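PDB 3RI0: BB_2cx5_001 from Thermus thermophilus, which is an engineered scaffold, built on an aminoacyl-tRNA editing-domain protein, that was designed to present a grafted linear HIV epitope as an immunogen. Local coordinates for residues L51-L63 / A75-D87. The protein carries 6 engineered substitutions. Residues are numbered along the deposited sequence; the frame is centred on the assembly and turned at random.
Sequences LAYGGSKGAYLFL and AARLVGTDLLELD. Engineered in segment 51-63: A52 (natural residue Val), Y53 (natural residue Phe), G54 (natural residue Val), S56 (natural residue Glu). Engineered in segment 75-87: A76 (natural residue Thr).
G54 and L84 join through a pair of backbone hydrogen bonds, G54 N to L84 O at 3.1 Å and L84 N to G54 O at 2.9 Å. Both are nearly straight and make this an antiparallel hydrogen-bonded pair. G54 O also receives a CA-H contact from L83. Beyond this pair, waters continue the link: one accepts from L86 N and donates to the O of engineered A52, while at the hairpin loop another accepts from the N of engineered S56, donates to D82 O and also lies close to T81 OG1. S56 OG and T81 OG1 add only a weak bond.

Glycine at the engineered position G54 lets L86 CD2 lie 4.0 Å from G54 CA, and bare G55 lets the T81 methyl group come close. Past the helix end, G80 adopts a positive phi that glycine accommodates easily.

On the face of the hairpin that carries Y60 and F62, apolar groups meet. V79 places CG2 over one face of the Y60 ring in a CH-pi contact. With CG anti to its carbonyl carbon (chi1 -59°), branched L83 divides its methyls between the rings, CD2 reaching Y60 CE1 at 3.8 Å and CD1 reaching F62 CZ at 4.0 Å. Small A75 lets the helix approach F62. Burial leaves Y60 OH without a polar partner.

The short, weakly bonded strand 84-85 thus lies antiparallel beside the C-terminal end of strand 47-54, while helix 72-79 packs against Y60 and F62 of strand 59-65. F62 also meets Y114 of strand 113-116, and L86 leads into helix 88-95, touching V91 and L94.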
loop_
_atom_site.group_PDB
_atom_site.type_symbol
_atom_site.label_atom_id
_atom_site.label_comp_id
_atom_site.label_asym_id
_atom_site.label_seq_id
_atom_site.Cartn_x
_atom_site.Cartn_y
_atom_site.Cartn_z
ATOM N N LEU A 51 -3.335 2.910 -2.273
ATOM C CA LEU A 51 -4.237 3.536 -3.236
ATOM C C LEU A 51 -3.574 4.569 -4.156
ATOM O O LEU A 51 -2.995 5.553 -3.695
ATOM C CB LEU A 51 -5.409 4.182 -2.481
ATOM C CG LEU A 51 -6.130 3.292 -1.462
ATOM C CD1 LEU A 51 -7.193 4.073 -0.720
ATOM C CD2 LEU A 51 -6.753 2.107 -2.180
ATOM N N ALA A 52 -3.682 4.355 -5.464
ATOM C CA ALA A 52 -3.095 5.269 -6.437
ATOM C C ALA A 52 -4.149 6.134 -7.145
ATOM O O ALA A 52 -5.170 5.620 -7.608
ATOM C CB ALA A 52 -2.303 4.484 -7.453
ATOM N N TYR A 53 -3.894 7.439 -7.226
ATOM C CA TYR A 53 -4.809 8.379 -7.875
ATOM C C TYR A 53 -4.081 9.264 -8.872
ATOM O O TYR A 53 -2.872 9.444 -8.792
ATOM C CB TYR A 53 -5.495 9.255 -6.832
ATOM C CG TYR A 53 -6.569 8.533 -6.059
ATOM C CD1 TYR A 53 -7.896 8.549 -6.489
ATOM C CD2 TYR A 53 -6.251 7.792 -4.923
ATOM C CE1 TYR A 53 -8.885 7.836 -5.803
ATOM C CE2 TYR A 53 -7.227 7.076 -4.234
ATOM C CZ TYR A 53 -8.541 7.106 -4.681
ATOM O OH TYR A 53 -9.513 6.411 -4.002
ATOM N N GLY A 54 -4.825 9.816 -9.820
ATOM C CA GLY A 54 -4.210 10.669 -10.818
ATOM C C GLY A 54 -4.614 12.125 -10.723
ATOM O O GLY A 54 -5.695 12.455 -10.233
ATOM N N GLY A 55 -3.735 13.001 -11.196
ATOM C CA GLY A 55 -4.003 14.430 -11.180
ATOM C C GLY A 55 -3.376 15.055 -12.408
ATOM O O GLY A 55 -2.565 14.411 -13.080
ATOM N N SER A 56 -3.732 16.296 -12.716
ATOM C CA SER A 56 -3.154 16.940 -13.888
ATOM C C SER A 56 -1.641 17.052 -13.712
ATOM O O SER A 56 -0.890 17.029 -14.689
ATOM C CB SER A 56 -3.780 18.325 -14.129
ATOM O OG SER A 56 -3.486 19.223 -13.084
ATOM N N LYS A 57 -1.195 17.165 -12.464
ATOM C CA LYS A 57 0.237 17.247 -12.201
ATOM C C LYS A 57 0.832 15.887 -12.574
ATOM O O LYS A 57 1.510 15.754 -13.593
ATOM C CB LYS A 57 0.499 17.549 -10.720
ATOM C CG LYS A 57 -0.266 18.763 -10.206
ATOM C CD LYS A 57 0.357 19.339 -8.943
ATOM C CE LYS A 57 -0.422 20.556 -8.477
ATOM N NZ LYS A 57 0.291 21.311 -7.413
ATOM N N GLY A 58 0.540 14.883 -11.748
ATOM C CA GLY A 58 1.008 13.529 -11.979
ATOM C C GLY A 58 0.213 12.559 -11.111
ATOM O O GLY A 58 -0.895 12.876 -10.695
ATOM N N ALA A 59 0.761 11.378 -10.844
ATOM C CA ALA A 59 0.075 10.393 -10.005
ATOM C C ALA A 59 0.637 10.370 -8.575
ATOM O O ALA A 59 1.817 10.649 -8.368
ATOM C CB ALA A 59 0.196 9.026 -10.626
ATOM N N TYR A 60 -0.205 10.051 -7.594
ATOM C CA TYR A 60 0.253 9.991 -6.203
ATOM C C TYR A 60 -0.154 8.689 -5.515
ATOM O O TYR A 60 -1.100 8.012 -5.942
ATOM C CB TYR A 60 -0.289 11.166 -5.392
ATOM C CG TYR A 60 -0.236 12.484 -6.112
ATOM C CD1 TYR A 60 -1.191 12.806 -7.076
ATOM C CD2 TYR A 60 0.771 13.413 -5.845
ATOM C CE1 TYR A 60 -1.151 14.013 -7.756
ATOM C CE2 TYR A 60 0.822 14.630 -6.526
ATOM C CZ TYR A 60 -0.147 14.919 -7.479
ATOM O OH TYR A 60 -0.110 16.117 -8.151
ATOM N N LEU A 61 0.542 8.371 -4.424
ATOM C CA LEU A 61 0.285 7.146 -3.683
ATOM C C LEU A 61 -0.220 7.438 -2.268
ATOM O O LEU A 61 0.351 8.262 -1.549
ATOM C CB LEU A 61 1.572 6.318 -3.602
ATOM C CG LEU A 61 1.530 4.786 -3.525
ATOM C CD1 LEU A 61 2.481 4.346 -2.442
ATOM C CD2 LEU A 61 0.131 4.257 -3.255
ATOM N N PHE A 62 -1.286 6.753 -1.866
ATOM C CA PHE A 62 -1.831 6.937 -0.528
ATOM C C PHE A 62 -1.925 5.612 0.217
ATOM O O PHE A 62 -2.585 4.681 -0.223
ATOM C CB PHE A 62 -3.202 7.605 -0.596
ATOM C CG PHE A 62 -3.163 8.997 -1.162
ATOM C CD1 PHE A 62 -3.284 9.205 -2.533
ATOM C CD2 PHE A 62 -2.997 10.100 -0.328
ATOM C CE1 PHE A 62 -3.238 10.500 -3.076
ATOM C CE2 PHE A 62 -2.946 11.405 -0.855
ATOM C CZ PHE A 62 -3.073 11.599 -2.233
ATOM N N LEU A 63 -1.245 5.543 1.354
ATOM C CA LEU A 63 -1.223 4.338 2.177
ATOM C C LEU A 63 -2.244 4.555 3.301
ATOM O O LEU A 63 -2.035 5.381 4.197
ATOM C CB LEU A 63 0.186 4.143 2.728
ATOM C CG LEU A 63 1.220 4.269 1.607
ATOM C CD1 LEU A 63 2.620 4.288 2.183
ATOM C CD2 LEU A 63 1.055 3.118 0.625
ATOM N N ALA A 75 -7.023 14.613 0.770
ATOM C CA ALA A 75 -5.984 14.140 -0.130
ATOM C C ALA A 75 -5.682 15.181 -1.204
ATOM O O ALA A 75 -4.528 15.367 -1.582
ATOM C CB ALA A 75 -6.412 12.826 -0.771
ATOM N N ALA A 76 -6.719 15.870 -1.676
ATOM C CA ALA A 76 -6.584 16.886 -2.721
ATOM C C ALA A 76 -6.014 18.230 -2.256
ATOM O O ALA A 76 -5.200 18.831 -2.953
ATOM C CB ALA A 76 -7.935 17.109 -3.407
ATOM N N ARG A 77 -6.441 18.715 -1.093
ATOM C CA ARG A 77 -5.936 19.993 -0.597
ATOM C C ARG A 77 -4.480 19.822 -0.198
ATOM O O ARG A 77 -3.719 20.784 -0.070
ATOM C CB ARG A 77 -6.747 20.466 0.611
ATOM C CG ARG A 77 -8.203 20.794 0.298
ATOM C CD ARG A 77 -8.886 21.457 1.487
ATOM N NE ARG A 77 -9.122 20.536 2.598
ATOM C CZ ARG A 77 -10.108 19.646 2.629
ATOM N NH1 ARG A 77 -10.954 19.552 1.609
ATOM N NH2 ARG A 77 -10.248 18.850 3.677
ATOM N N LEU A 78 -4.116 18.564 -0.015
ATOM C CA LEU A 78 -2.783 18.162 0.388
ATOM C C LEU A 78 -1.902 18.064 -0.859
ATOM O O LEU A 78 -0.740 18.459 -0.865
ATOM C CB LEU A 78 -2.909 16.803 1.069
ATOM C CG LEU A 78 -1.961 16.329 2.153
ATOM C CD1 LEU A 78 -2.518 15.050 2.764
ATOM C CD2 LEU A 78 -0.606 16.100 1.570
ATOM N N VAL A 79 -2.487 17.532 -1.919
ATOM C CA VAL A 79 -1.809 17.349 -3.189
ATOM C C VAL A 79 -1.814 18.681 -3.962
ATOM O O VAL A 79 -0.856 19.013 -4.672
ATOM C CB VAL A 79 -2.515 16.203 -3.980
ATOM C CG1 VAL A 79 -3.160 16.722 -5.242
ATOM C CG2 VAL A 79 -1.531 15.107 -4.267
ATOM N N GLY A 80 -2.892 19.445 -3.804
ATOM C CA GLY A 80 -2.998 20.733 -4.470
ATOM C C GLY A 80 -3.656 20.704 -5.840
ATOM O O GLY A 80 -3.515 21.657 -6.606
ATOM N N THR A 81 -4.354 19.616 -6.159
ATOM C CA THR A 81 -5.030 19.494 -7.446
ATOM C C THR A 81 -6.138 18.467 -7.308
ATOM O O THR A 81 -6.122 17.667 -6.377
ATOM C CB THR A 81 -4.059 19.031 -8.554
ATOM O OG1 THR A 81 -4.605 19.364 -9.835
ATOM C CG2 THR A 81 -3.838 17.520 -8.479
ATOM N N ASP A 82 -7.100 18.485 -8.222
ATOM C CA ASP A 82 -8.182 17.524 -8.142
ATOM C C ASP A 82 -7.604 16.154 -8.428
ATOM O O ASP A 82 -6.671 16.017 -9.214
ATOM C CB ASP A 82 -9.294 17.840 -9.143
ATOM C CG ASP A 82 -10.675 17.656 -8.541
ATOM O OD1 ASP A 82 -10.830 16.786 -7.656
ATOM O OD2 ASP A 82 -11.613 18.374 -8.955
ATOM N N LEU A 83 -8.144 15.138 -7.773
ATOM C CA LEU A 83 -7.666 13.787 -7.970
ATOM C C LEU A 83 -8.778 12.902 -8.460
ATOM O O LEU A 83 -9.899 12.953 -7.954
ATOM C CB LEU A 83 -7.153 13.207 -6.659
ATOM C CG LEU A 83 -6.022 13.977 -6.002
ATOM C CD1 LEU A 83 -5.692 13.341 -4.677
ATOM C CD2 LEU A 83 -4.812 13.993 -6.922
ATOM N N LEU A 84 -8.485 12.093 -9.463
ATOM C CA LEU A 84 -9.500 11.178 -9.889
ATOM C C LEU A 84 -9.032 9.755 -9.980
ATOM O O LEU A 84 -7.841 9.445 -10.098
ATOM C CB LEU A 84 -10.158 11.615 -11.196
ATOM C CG LEU A 84 -11.583 12.093 -10.857
ATOM C CD1 LEU A 84 -12.318 12.529 -12.117
ATOM C CD2 LEU A 84 -12.343 10.968 -10.134
ATOM N N GLU A 85 -10.027 8.900 -9.870
ATOM C CA GLU A 85 -9.886 7.475 -9.923
ATOM C C GLU A 85 -9.110 7.057 -11.165
ATOM O O GLU A 85 -9.278 7.640 -12.232
ATOM C CB GLU A 85 -11.286 6.887 -9.936
ATOM C CG GLU A 85 -11.351 5.404 -9.814
ATOM C CD GLU A 85 -12.441 5.005 -8.865
ATOM O OE1 GLU A 85 -13.586 5.485 -9.045
ATOM O OE2 GLU A 85 -12.155 4.226 -7.932
ATOM N N LEU A 86 -8.246 6.066 -11.007
ATOM C CA LEU A 86 -7.460 5.557 -12.121
ATOM C C LEU A 86 -8.034 4.208 -12.517
ATOM O O LEU A 86 -8.373 3.393 -11.649
ATOM C CB LEU A 86 -5.995 5.387 -11.722
ATOM C CG LEU A 86 -5.156 6.661 -11.590
ATOM C CD1 LEU A 86 -3.779 6.296 -11.103
ATOM C CD2 LEU A 86 -5.081 7.387 -12.936
ATOM N N ASP A 87 -8.155 3.956 -13.815
ATOM C CA ASP A 87 -8.689 2.672 -14.223
ATOM C C ASP A 87 -7.613 1.601 -14.115
ATOM O O ASP A 87 -6.453 1.892 -13.809
ATOM C CB ASP A 87 -9.291 2.733 -15.643
ATOM C CG ASP A 87 -8.250 2.916 -16.743
ATOM O OD1 ASP A 87 -8.602 3.548 -17.764
ATOM O OD2 ASP A 87 -7.114 2.419 -16.619
HETATM O O HOH W 1 -7.652 4.980 -8.403
HETATM O O HOH W 2 -5.918 17.612 -10.990
#